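Local coordinates for protein serine protease (Nocardiopsis alba, PDB 2OUA) that probably cleaves peptide bonds as a secreted, acid-resistant serine endopeptidase of the peptidase S1 family, this chain being its trypsin-like protease domain, at residues F19-A24 with A62-G67. Sequence-based numbering, arbitrary orientation.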
loop_
_atom_site.group_PDB
_atom_site.type_symbol
_atom_site.label_atom_id
_atom_site.label_comp_id
_atom_site.label_asym_id
_atom_site.label_seq_id
_atom_site.Cartn_x
_atom_site.Cartn_y
_atom_site.Cartn_z
ATOM N N PHE A 19 2.554 -1.514 -4.001
ATOM C CA PHE A 19 2.633 -1.998 -5.375
ATOM C C PHE A 19 4.017 -1.759 -5.946
ATOM O O PHE A 19 4.616 -0.705 -5.721
ATOM C CB PHE A 19 1.618 -1.284 -6.277
ATOM C CG PHE A 19 0.193 -1.529 -5.900
ATOM C CD1 PHE A 19 -0.500 -0.614 -5.117
ATOM C CD2 PHE A 19 -0.456 -2.688 -6.312
ATOM C CE1 PHE A 19 -1.817 -0.849 -4.749
ATOM C CE2 PHE A 19 -1.776 -2.933 -5.947
ATOM C CZ PHE A 19 -2.456 -2.011 -5.166
ATOM N N ALA A 20 4.526 -2.743 -6.680
ATOM C CA ALA A 20 5.830 -2.604 -7.312
ATOM C C ALA A 20 5.691 -1.481 -8.335
ATOM O O ALA A 20 4.681 -1.394 -9.040
ATOM C CB ALA A 20 6.214 -3.907 -8.010
ATOM N N ALA A 21 6.703 -0.623 -8.411
ATOM C CA ALA A 21 6.695 0.492 -9.352
ATOM C C ALA A 21 8.123 0.958 -9.636
ATOM O O ALA A 21 9.047 0.642 -8.892
ATOM C CB ALA A 21 5.874 1.655 -8.785
ATOM N N THR A 22 8.294 1.707 -10.723
ATOM C CA THR A 22 9.600 2.233 -11.093
ATOM C C THR A 22 9.510 3.757 -11.072
ATOM O O THR A 22 8.450 4.315 -11.357
ATOM C CB THR A 22 10.015 1.766 -12.512
ATOM O OG1 THR A 22 9.046 2.212 -13.470
ATOM C CG2 THR A 22 10.092 0.250 -12.570
ATOM N N ASN A 23 10.597 4.437 -10.718
ATOM C CA ASN A 23 10.561 5.896 -10.697
ATOM C C ASN A 23 10.959 6.461 -12.056
ATOM O O ASN A 23 11.213 5.706 -12.997
ATOM C CB ASN A 23 11.471 6.464 -9.597
ATOM C CG ASN A 23 12.935 6.117 -9.800
ATOM O OD1 ASN A 23 13.365 5.797 -10.909
ATOM N ND2 ASN A 23 13.713 6.202 -8.725
ATOM N N ALA A 24 11.008 7.786 -12.154
ATOM C CA ALA A 24 11.348 8.464 -13.401
ATOM C C ALA A 24 12.688 8.039 -14.003
ATOM O O ALA A 24 12.876 8.124 -15.216
ATOM C CB ALA A 24 11.327 9.975 -13.190
ATOM N N ALA A 62 1.552 8.750 1.966
ATOM C CA ALA A 62 2.116 8.124 0.783
ATOM C C ALA A 62 3.633 8.075 0.792
ATOM O O ALA A 62 4.300 8.920 1.389
ATOM C CB ALA A 62 1.638 8.878 -0.450
ATOM N N ALA A 63 4.184 7.080 0.110
ATOM C CA ALA A 63 5.625 6.952 0.057
ATOM C C ALA A 63 6.070 6.045 -1.079
ATOM O O ALA A 63 5.299 5.219 -1.578
ATOM C CB ALA A 63 6.144 6.406 1.382
ATOM N N PHE A 64 7.316 6.232 -1.498
ATOM C CA PHE A 64 7.902 5.403 -2.542
ATOM C C PHE A 64 9.256 4.962 -2.025
ATOM O O PHE A 64 10.093 5.792 -1.657
ATOM C CB PHE A 64 8.104 6.166 -3.853
ATOM C CG PHE A 64 8.811 5.351 -4.916
ATOM C CD1 PHE A 64 8.186 4.246 -5.497
ATOM C CD2 PHE A 64 10.119 5.656 -5.294
ATOM C CE1 PHE A 64 8.855 3.454 -6.437
ATOM C CE2 PHE A 64 10.798 4.871 -6.233
ATOM C CZ PHE A 64 10.165 3.768 -6.805
ATOM N N VAL A 65 9.453 3.652 -1.973
ATOM C CA VAL A 65 10.712 3.084 -1.523
ATOM C C VAL A 65 11.478 2.665 -2.769
ATOM O O VAL A 65 10.964 1.907 -3.589
ATOM C CB VAL A 65 10.481 1.844 -0.637
ATOM C CG1 VAL A 65 11.806 1.149 -0.352
ATOM C CG2 VAL A 65 9.815 2.263 0.671
ATOM N N ARG A 66 12.698 3.174 -2.911
ATOM C CA ARG A 66 13.545 2.847 -4.055
ATOM C C ARG A 66 14.500 1.723 -3.666
ATOM O O ARG A 66 15.161 1.790 -2.630
ATOM C CB ARG A 66 14.338 4.084 -4.487
ATOM C CG ARG A 66 15.555 3.783 -5.351
ATOM C CD ARG A 66 16.271 5.066 -5.740
ATOM N NE ARG A 66 17.565 4.810 -6.365
ATOM C CZ ARG A 66 18.668 4.478 -5.696
ATOM N NH1 ARG A 66 18.635 4.361 -4.376
ATOM N NH2 ARG A 66 19.800 4.264 -6.351
ATOM N N GLY A 67 14.558 0.687 -4.492
ATOM C CA GLY A 67 15.445 -0.423 -4.197
ATOM C C GLY A 67 16.891 -0.046 -4.450
ATOM O O GLY A 67 17.199 0.596 -5.452
#
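Phe64, on strand 62-69, packs its ring rim against Ala21 and Asn23, at the end of strand 14-22 and just beyond it. CG stands anti to the backbone N (chi1 176°), on the side of the strand facing 19-24; the far rim of the ring meets Ala21, Thr22 and Asn23. Phe64 CE1 lies 4.2 Å from Ala21 CB, CZ approaches the backbone around Thr22, and Phe64 CE2 sits 3.8 Å from Asn23 CB. Ala21 O stands at the ring edge, in its plane, 3.7 Å from Phe64 CE1; the oxygen lies beside the C-H rim, a contact that may be weakly favourable. Val31, on strand 28-32 that pairs with both strands, and Leu184 also pack on Phe64.

The polar groups beside the ring find their partners elsewhere. The Asn23 side chain crosses that of Phe64 at about a right angle, its amide tilted 50° from the ring plane. Asn23 ND2 passes 4.1 Å from Arg66 CD, a van der Waals approach; the hydrogen bonds of Asn23 ND2 go to Gln27 OE1 and Glu53 OE2, while Arg66 NE bonds weakly to the same Gln27 oxygen.

Within this N-terminal barrel of the chymotrypsin-like fold, strand 62-69 thus meets the end of strand 14-22 and the loop after it mainly by van der Waals packing, perhaps with a weak edge contribution from Ala21 O, whereas the buried amide of Asn23 is satisfied by neighbouring residues.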